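Triabin (PDB 1AVG) inhibits thrombin by forming a non-covalent one-to-one complex that suppresses platelet aggregation and fibrin formation while barely affecting the enzyme's amidolytic activity. Local coordinates at residues P36-K41 / V65-N70; E78-K83 / F96-V101; T90-D95 / I113-Q118. All blocks are in the same frame, centred on the assembly; numbering follows the deposited sequence.

Overall arrangement
From the N terminus, contact 1 (36-41 with 65-70) closes first: the chain leaves strand 37-43, passes through strand 51-56 and returns as strand 66-71, parallel to the first. Contact 2 (78-83 with 96-101) lies wholly later in sequence, and its hairpin partners diverge at this end. Contact 3 (90-95 with 113-118) crosses it, because 90-95 falls between the two segments of contact 2 and shares strand 92-101 with it. The three belong to one sheet. Backbone pairing of Asn70 with Lys83 joins contacts 1 and 2, that of Phe82 with Ala94 joins contacts 2 and 3, and Phe67 packs against Phe92 between contacts 1 and 3.

Contact 1. Residues P36-K41 / V65-N70; sequences PAVCQK and VKFQCN
Strands 37-41 and 66-70 run in the same direction, their axes inclined by 24°, and three nearly linear backbone hydrogen bonds set the register. Phe67 N donates to Cys39 O (3.1 Å), in the plane of that carbonyl. Residue Phe67 then returns its own oxygen to the next residue but one, with Lys41 N to Phe67 O at 2.9 Å, and Cys69 N reaches Lys41 O at 2.8 Å. This stagger, in which one residue bonds to the two that flank Gln40, is the evidence for parallel pairing of Gln40 with Phe67.

The close-packed face carries Val38, Gln40 and Phe67. With CG anti to its carbonyl carbon, the Phe67 ring lies alongside Gln40, whose CG is 3.9 Å from Phe67 CB. Val38 straddles the end of the ring: its CG2 lies in the ring plane at the edge, 3.8 Å from Phe67 CE1, while its CG1 approaches the same Phe67 CE1 obliquely. Phe61 meets this ring from a loop, and Phe92 packs with it edge-to-face.

The opposite face, with Lys41, Lys66 and Gln68, is looser and partly exposed. An extended Lys41 crosses Gln68, bringing Lys41 CB within 3.6 Å of Gln68 NE2. Lys66 bends at chi3 (66°) and chi4 (-66°), so its end folds back towards Lys41 and the two like charges come close, while Lys41 NZ makes a weak hydrogen bond to Cys142 O. Cys39 is bonded to Cys142 near the C terminus, and Cys69 to Cys84 of the neighbouring strand 80-86. Parallel pairing of these strands, with 37-43 set between 51-56 and 66-71, is characteristic of the triabin variant of the lipocalin barrel, whose second and third strands have exchanged places.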
# COMPACT_ATOMS: atom_id res chain seq x y z
N PRO C 36 -22.87 11.91 14.07
CA PRO C 36 -24.08 12.27 13.32
C PRO C 36 -23.95 11.96 11.84
O PRO C 36 -22.84 11.99 11.29
CB PRO C 36 -24.19 13.77 13.57
CG PRO C 36 -22.78 14.19 13.67
CD PRO C 36 -22.18 13.12 14.54
N ALA C 37 -25.06 11.66 11.18
CA ALA C 37 -25.14 11.80 9.73
C ALA C 37 -25.71 13.17 9.32
O ALA C 37 -26.59 13.71 9.99
CB ALA C 37 -25.96 10.67 9.13
N VAL C 38 -25.19 13.73 8.23
CA VAL C 38 -25.62 15.03 7.72
C VAL C 38 -25.60 15.01 6.17
O VAL C 38 -24.63 14.57 5.57
CB VAL C 38 -24.69 16.14 8.29
CG1 VAL C 38 -24.07 16.97 7.20
CG2 VAL C 38 -25.44 17.01 9.26
N CYS C 39 -26.70 15.40 5.52
CA CYS C 39 -26.73 15.41 4.06
C CYS C 39 -26.49 16.80 3.51
O CYS C 39 -27.17 17.76 3.90
CB CYS C 39 -28.05 14.88 3.51
SG CYS C 39 -28.16 15.02 1.69
N GLN C 40 -25.54 16.91 2.60
CA GLN C 40 -25.19 18.18 1.98
C GLN C 40 -25.48 18.08 0.50
O GLN C 40 -25.04 17.14 -0.16
CB GLN C 40 -23.70 18.47 2.18
CG GLN C 40 -23.28 18.58 3.63
CD GLN C 40 -21.82 18.26 3.86
OE1 GLN C 40 -21.42 17.93 4.98
NE2 GLN C 40 -21.02 18.35 2.81
N LYS C 41 -26.26 19.02 -0.02
CA LYS C 41 -26.59 19.03 -1.44
C LYS C 41 -25.76 20.10 -2.11
O LYS C 41 -25.79 21.26 -1.72
CB LYS C 41 -28.08 19.26 -1.63
CG LYS C 41 -28.88 18.07 -1.14
CD LYS C 41 -30.34 18.38 -0.85
CE LYS C 41 -31.02 17.13 -0.30
NZ LYS C 41 -32.44 17.31 0.06
N VAL C 65 -29.65 17.85 10.56
CA VAL C 65 -29.48 19.08 9.79
C VAL C 65 -29.08 18.85 8.33
O VAL C 65 -28.29 17.97 8.02
CB VAL C 65 -28.43 19.98 10.46
CG1 VAL C 65 -28.23 21.24 9.66
CG2 VAL C 65 -28.87 20.33 11.88
N LYS C 66 -29.67 19.64 7.43
CA LYS C 66 -29.39 19.56 6.00
C LYS C 66 -28.68 20.84 5.55
O LYS C 66 -28.99 21.92 6.05
CB LYS C 66 -30.68 19.42 5.22
CG LYS C 66 -31.42 18.13 5.47
CD LYS C 66 -32.49 17.95 4.42
CE LYS C 66 -31.87 17.75 3.04
NZ LYS C 66 -31.11 18.90 2.46
N PHE C 67 -27.74 20.71 4.62
CA PHE C 67 -27.00 21.86 4.10
C PHE C 67 -27.17 22.02 2.60
O PHE C 67 -27.14 21.03 1.86
CB PHE C 67 -25.51 21.71 4.37
CG PHE C 67 -25.17 21.69 5.82
CD1 PHE C 67 -25.18 20.50 6.53
CD2 PHE C 67 -24.84 22.87 6.48
CE1 PHE C 67 -24.87 20.48 7.88
CE2 PHE C 67 -24.53 22.86 7.82
CZ PHE C 67 -24.55 21.66 8.53
N GLN C 68 -27.38 23.25 2.16
CA GLN C 68 -27.49 23.56 0.74
C GLN C 68 -26.23 24.34 0.40
O GLN C 68 -26.01 25.43 0.94
CB GLN C 68 -28.75 24.39 0.45
CG GLN C 68 -29.94 23.57 -0.07
CD GLN C 68 -29.68 22.90 -1.43
OE1 GLN C 68 -28.76 23.28 -2.16
NE2 GLN C 68 -30.51 21.92 -1.77
N CYS C 69 -25.38 23.74 -0.43
CA CYS C 69 -24.11 24.34 -0.81
C CYS C 69 -24.13 24.81 -2.25
O CYS C 69 -24.44 24.04 -3.15
CB CYS C 69 -22.98 23.34 -0.64
SG CYS C 69 -22.85 22.60 1.01
N ASN C 70 -23.73 26.05 -2.46
CA ASN C 70 -23.69 26.63 -3.79
C ASN C 70 -22.26 27.05 -4.09
O ASN C 70 -21.59 27.63 -3.23
CB ASN C 70 -24.62 27.83 -3.88
CG ASN C 70 -25.66 27.69 -4.98
OD1 ASN C 70 -26.86 27.87 -4.74
ND2 ASN C 70 -25.21 27.37 -6.19

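Contact 2. Residues E78-K83 / F96-V101; sequences EQYSFK and FTFISV
The beta hairpin of strands 80-86 and 92-101 spreads apart here, at a patch of aromatic side chains belonging to the buried core of this calycin barrel. Axes of the short strands 80-83 and 96-99 come no closer than 6.5 Å and are antiparallel but strongly splayed, at 143°. A single bridge remains, the hydrogen-bonded pair Tyr80 and Phe96. Phe96 N donates to Tyr80 O at 2.9 Å, and Tyr80 N gives a straight but longer bond to Phe96 O (3.3 Å); each donor lies in the plane of the carbonyl it meets.

Rings crowd the face that carries Tyr80 and Phe96. Phe98 turns its edge to the face of Tyr80 in a T-shaped pair, planes 83° apart and centroids of the Tyr80 and Phe98 rings separated by 5.9 Å; Phe98 CE1 and Tyr80 CD1 make the nearest approach, 4.2 Å. Further along strand 80-83, Phe82 meets Phe96 obliquely, planes at 41°, with Phe82 CE1 3.8 Å from Phe96 CD2. Phe42 touches both Phe82 and Phe96, and Phe15 stacks on Phe98. Gln79, poorly ordered, crosses Thr97 obliquely without a hydrogen bond.

Beyond Phe98 a classic bulge, Ile99 and Ser100 facing Leu108, turns the strand, and Ser100 OG bonds to a chain of another protein. The backbone ladder resumes in the hairpin with the bond between Phe82 and Ala94, but within the contact itself two interstrand hydrogen bonds stand beside two ring pairs, which is consistent with a large share of the cohesion for aromatic packing.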
# COMPACT_ATOMS: atom_id res chain seq x y z
N GLU C 78 -6.79 26.39 -8.68
CA GLU C 78 -7.00 24.94 -8.61
C GLU C 78 -7.80 24.47 -7.39
O GLU C 78 -7.49 23.45 -6.78
CB GLU C 78 -5.65 24.20 -8.68
CG GLU C 78 -4.64 24.54 -7.56
CD GLU C 78 -3.33 23.74 -7.63
OE1 GLU C 78 -2.91 23.34 -8.74
OE2 GLU C 78 -2.71 23.54 -6.56
N GLN C 79 -8.87 25.20 -7.07
CA GLN C 79 -9.69 24.88 -5.91
C GLN C 79 -11.16 25.17 -6.18
O GLN C 79 -11.50 26.13 -6.86
CB GLN C 79 -9.19 25.70 -4.72
CG GLN C 79 -9.51 25.15 -3.35
CD GLN C 79 -8.66 25.79 -2.25
OE1 GLN C 79 -8.41 25.18 -1.21
NE2 GLN C 79 -8.21 27.02 -2.49
N TYR C 80 -12.02 24.28 -5.69
CA TYR C 80 -13.46 24.43 -5.86
C TYR C 80 -14.03 24.79 -4.49
O TYR C 80 -13.95 24.00 -3.56
CB TYR C 80 -14.07 23.12 -6.38
CG TYR C 80 -13.60 22.78 -7.78
CD1 TYR C 80 -12.26 22.49 -8.03
CD2 TYR C 80 -14.48 22.79 -8.85
CE1 TYR C 80 -11.80 22.24 -9.31
CE2 TYR C 80 -14.04 22.54 -10.15
CZ TYR C 80 -12.69 22.26 -10.37
OH TYR C 80 -12.24 22.01 -11.65
N SER C 81 -14.53 26.02 -4.37
CA SER C 81 -15.08 26.51 -3.11
C SER C 81 -16.60 26.53 -3.08
O SER C 81 -17.24 26.88 -4.07
CB SER C 81 -14.53 27.91 -2.84
OG SER C 81 -13.12 27.92 -2.90
N PHE C 82 -17.18 26.18 -1.94
CA PHE C 82 -18.63 26.15 -1.76
C PHE C 82 -19.05 26.81 -0.45
O PHE C 82 -18.34 26.69 0.56
CB PHE C 82 -19.15 24.72 -1.77
CG PHE C 82 -18.90 23.98 -3.04
CD1 PHE C 82 -17.68 23.37 -3.28
CD2 PHE C 82 -19.90 23.89 -4.02
CE1 PHE C 82 -17.44 22.68 -4.48
CE2 PHE C 82 -19.67 23.21 -5.21
CZ PHE C 82 -18.44 22.60 -5.44
N LYS C 83 -20.16 27.53 -0.49
CA LYS C 83 -20.72 28.16 0.70
C LYS C 83 -21.91 27.29 1.04
O LYS C 83 -22.75 27.01 0.18
CB LYS C 83 -21.18 29.60 0.43
CG LYS C 83 -20.04 30.60 0.23
CD LYS C 83 -20.52 32.04 0.37
CE LYS C 83 -20.78 32.40 1.82
NZ LYS C 83 -19.52 32.38 2.61
N PHE C 96 -12.50 22.33 -1.74
CA PHE C 96 -12.03 20.99 -2.09
C PHE C 96 -10.82 21.02 -3.04
O PHE C 96 -10.88 21.67 -4.09
CB PHE C 96 -13.11 20.20 -2.82
CG PHE C 96 -14.37 20.00 -2.05
CD1 PHE C 96 -14.36 19.89 -0.66
CD2 PHE C 96 -15.59 19.89 -2.72
CE1 PHE C 96 -15.54 19.68 0.04
CE2 PHE C 96 -16.77 19.68 -2.03
CZ PHE C 96 -16.75 19.57 -0.65
N THR C 97 -9.75 20.34 -2.66
CA THR C 97 -8.55 20.22 -3.50
C THR C 97 -8.51 18.73 -3.82
O THR C 97 -8.22 17.91 -2.95
CB THR C 97 -7.26 20.61 -2.75
OG1 THR C 97 -7.32 21.99 -2.35
CG2 THR C 97 -6.04 20.40 -3.63
N PHE C 98 -8.89 18.37 -5.04
CA PHE C 98 -8.91 16.97 -5.40
C PHE C 98 -7.52 16.44 -5.66
O PHE C 98 -6.83 16.93 -6.54
CB PHE C 98 -9.83 16.76 -6.59
CG PHE C 98 -11.27 17.12 -6.31
CD1 PHE C 98 -11.71 18.43 -6.47
CD2 PHE C 98 -12.16 16.17 -5.84
CE1 PHE C 98 -13.03 18.79 -6.16
CE2 PHE C 98 -13.48 16.52 -5.53
CZ PHE C 98 -13.91 17.84 -5.69
N ILE C 99 -7.12 15.43 -4.89
CA ILE C 99 -5.80 14.80 -5.00
C ILE C 99 -5.79 13.63 -6.01
O ILE C 99 -5.01 13.62 -6.96
CB ILE C 99 -5.32 14.25 -3.62
CG1 ILE C 99 -5.63 15.22 -2.47
CG2 ILE C 99 -3.83 13.93 -3.65
CD1 ILE C 99 -4.93 16.55 -2.54
N SER C 100 -6.69 12.67 -5.79
CA SER C 100 -6.79 11.47 -6.62
C SER C 100 -8.24 11.04 -6.58
O SER C 100 -8.83 10.98 -5.51
CB SER C 100 -5.93 10.35 -6.02
OG SER C 100 -6.15 9.10 -6.64
N VAL C 101 -8.80 10.70 -7.73
CA VAL C 101 -10.20 10.31 -7.78
C VAL C 101 -10.58 9.41 -8.95
O VAL C 101 -10.07 9.54 -10.05
CB VAL C 101 -11.15 11.59 -7.76
CG1 VAL C 101 -10.55 12.72 -8.56
CG2 VAL C 101 -12.54 11.27 -8.31

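Contact 3. Residues T90-D95 / I113-Q118; sequences TEFEAD and ITFTSQ
Thr90 opens the segment in the turn before strand 92-95, its OG1 held by Asp88 OD1 and its CG2 at the edge of the Phe115 ring, near the ring plane. Glu91 follows with a positive phi and an extended psi, and leads the chain into the strand. Its carbonyl oxygen faces Thr116, yet Glu91 O and Thr116 OG1 are 3.6 Å apart and do not form a hydrogen bond.

Phe92 begins the pairing, opposite Phe115 in a non-hydrogen-bonded pair whose CA atoms are 4.1 Å apart. Its CG sits in the crowded position between N and carbonyl carbon (chi1 66°), which lays the ring alongside both Phe115 and Ile113. Phe92 CG lies over one face of the Phe115 ring, the two planes 38° apart and the centroids of Phe92 and Phe115 separated by 5.0 Å, so the pair is oblique. Phe92 CB packs 3.7 Å from Phe115 CD2, while CD1 on the other flank of Phe92 meets Ile113 CG2.

Glu93, on the other face, forms a hydrogen-bonded pair with Thr114. Thr114 N donates in the carbonyl plane to Glu93 O (2.8 Å), whereas Glu93 N approaches Thr114 O at 3.0 Å from 42° above that carbonyl's plane. Glu93 O also receives a CA-H contact from Ile113 CA. Ala94 then pairs with Ile113 without hydrogen bonds. At Asp95, OD1 bonds to Ser81 OG.

Strand 92-101 is thus flanked by 80-86, through backbone bonds of Phe92 with Cys84 and Ala94 with Phe82, and by 106-115, whose Ile113 bonds onward to Glu121 just before strand 122-128.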
# COMPACT_ATOMS: atom_id res chain seq x y z
N THR C 90 -26.58 27.51 9.91
CA THR C 90 -25.20 27.48 10.40
C THR C 90 -24.22 28.26 9.51
O THR C 90 -23.62 29.24 9.96
CB THR C 90 -24.69 26.03 10.59
OG1 THR C 90 -25.49 25.36 11.57
CG2 THR C 90 -23.25 26.02 11.07
N GLU C 91 -24.05 27.80 8.28
CA GLU C 91 -23.13 28.43 7.32
C GLU C 91 -21.63 28.28 7.61
O GLU C 91 -21.15 28.48 8.73
CB GLU C 91 -23.50 29.90 7.12
CG GLU C 91 -24.94 30.09 6.65
CD GLU C 91 -25.29 31.52 6.29
OE1 GLU C 91 -24.42 32.42 6.44
OE2 GLU C 91 -26.44 31.74 5.85
N PHE C 92 -20.91 27.92 6.56
CA PHE C 92 -19.46 27.72 6.61
C PHE C 92 -19.01 27.55 5.17
O PHE C 92 -19.82 27.27 4.29
CB PHE C 92 -19.12 26.45 7.40
CG PHE C 92 -19.59 25.16 6.74
CD1 PHE C 92 -18.81 24.53 5.78
CD2 PHE C 92 -20.82 24.61 7.06
CE1 PHE C 92 -19.25 23.36 5.15
CE2 PHE C 92 -21.27 23.45 6.43
CZ PHE C 92 -20.48 22.83 5.48
N GLU C 93 -17.73 27.74 4.92
CA GLU C 93 -17.23 27.55 3.57
C GLU C 93 -16.44 26.25 3.54
O GLU C 93 -15.80 25.86 4.53
CB GLU C 93 -16.33 28.71 3.13
CG GLU C 93 -15.88 28.59 1.67
CD GLU C 93 -14.68 29.46 1.32
OE1 GLU C 93 -13.64 29.37 2.02
OE2 GLU C 93 -14.76 30.22 0.33
N ALA C 94 -16.53 25.56 2.41
CA ALA C 94 -15.83 24.31 2.21
C ALA C 94 -15.08 24.40 0.88
O ALA C 94 -15.67 24.74 -0.15
CB ALA C 94 -16.81 23.14 2.18
N ASP C 95 -13.77 24.18 0.93
CA ASP C 95 -12.94 24.22 -0.26
C ASP C 95 -12.42 22.81 -0.50
O ASP C 95 -12.02 22.14 0.46
CB ASP C 95 -11.77 25.19 -0.07
CG ASP C 95 -12.23 26.60 0.29
OD1 ASP C 95 -13.31 27.01 -0.18
OD2 ASP C 95 -11.52 27.30 1.04
N ILE C 113 -12.59 23.50 5.86
CA ILE C 113 -13.90 23.96 6.29
C ILE C 113 -13.62 25.19 7.12
O ILE C 113 -12.65 25.23 7.90
CB ILE C 113 -14.70 22.92 7.17
CG1 ILE C 113 -14.08 21.53 7.10
CG2 ILE C 113 -16.14 22.82 6.68
CD1 ILE C 113 -13.07 21.23 8.18
N THR C 114 -14.42 26.21 6.91
CA THR C 114 -14.27 27.46 7.64
C THR C 114 -15.63 27.90 8.17
O THR C 114 -16.43 28.52 7.46
CB THR C 114 -13.69 28.55 6.72
OG1 THR C 114 -12.52 28.05 6.07
CG2 THR C 114 -13.34 29.78 7.52
N PHE C 115 -15.94 27.49 9.40
CA PHE C 115 -17.21 27.86 10.00
C PHE C 115 -17.11 29.33 10.36
O PHE C 115 -16.02 29.83 10.64
CB PHE C 115 -17.47 27.03 11.25
CG PHE C 115 -17.68 25.58 10.97
CD1 PHE C 115 -16.60 24.72 10.85
CD2 PHE C 115 -18.96 25.08 10.78
CE1 PHE C 115 -16.78 23.38 10.54
CE2 PHE C 115 -19.16 23.74 10.47
CZ PHE C 115 -18.06 22.88 10.35
N THR C 116 -18.24 30.02 10.29
CA THR C 116 -18.29 31.45 10.61
C THR C 116 -17.67 31.70 11.99
O THR C 116 -17.09 32.76 12.25
CB THR C 116 -19.74 31.95 10.57
OG1 THR C 116 -20.60 31.00 11.21
CG2 THR C 116 -20.20 32.14 9.13
N SER C 117 -17.77 30.68 12.85
CA SER C 117 -17.25 30.70 14.21
C SER C 117 -15.72 30.60 14.22
O SER C 117 -15.02 31.61 14.11
CB SER C 117 -17.87 29.54 15.00
OG SER C 117 -19.25 29.40 14.69
N GLN C 118 -15.19 29.38 14.40
CA GLN C 118 -13.75 29.15 14.42
C GLN C 118 -13.30 28.76 13.02
O GLN C 118 -13.62 27.67 12.54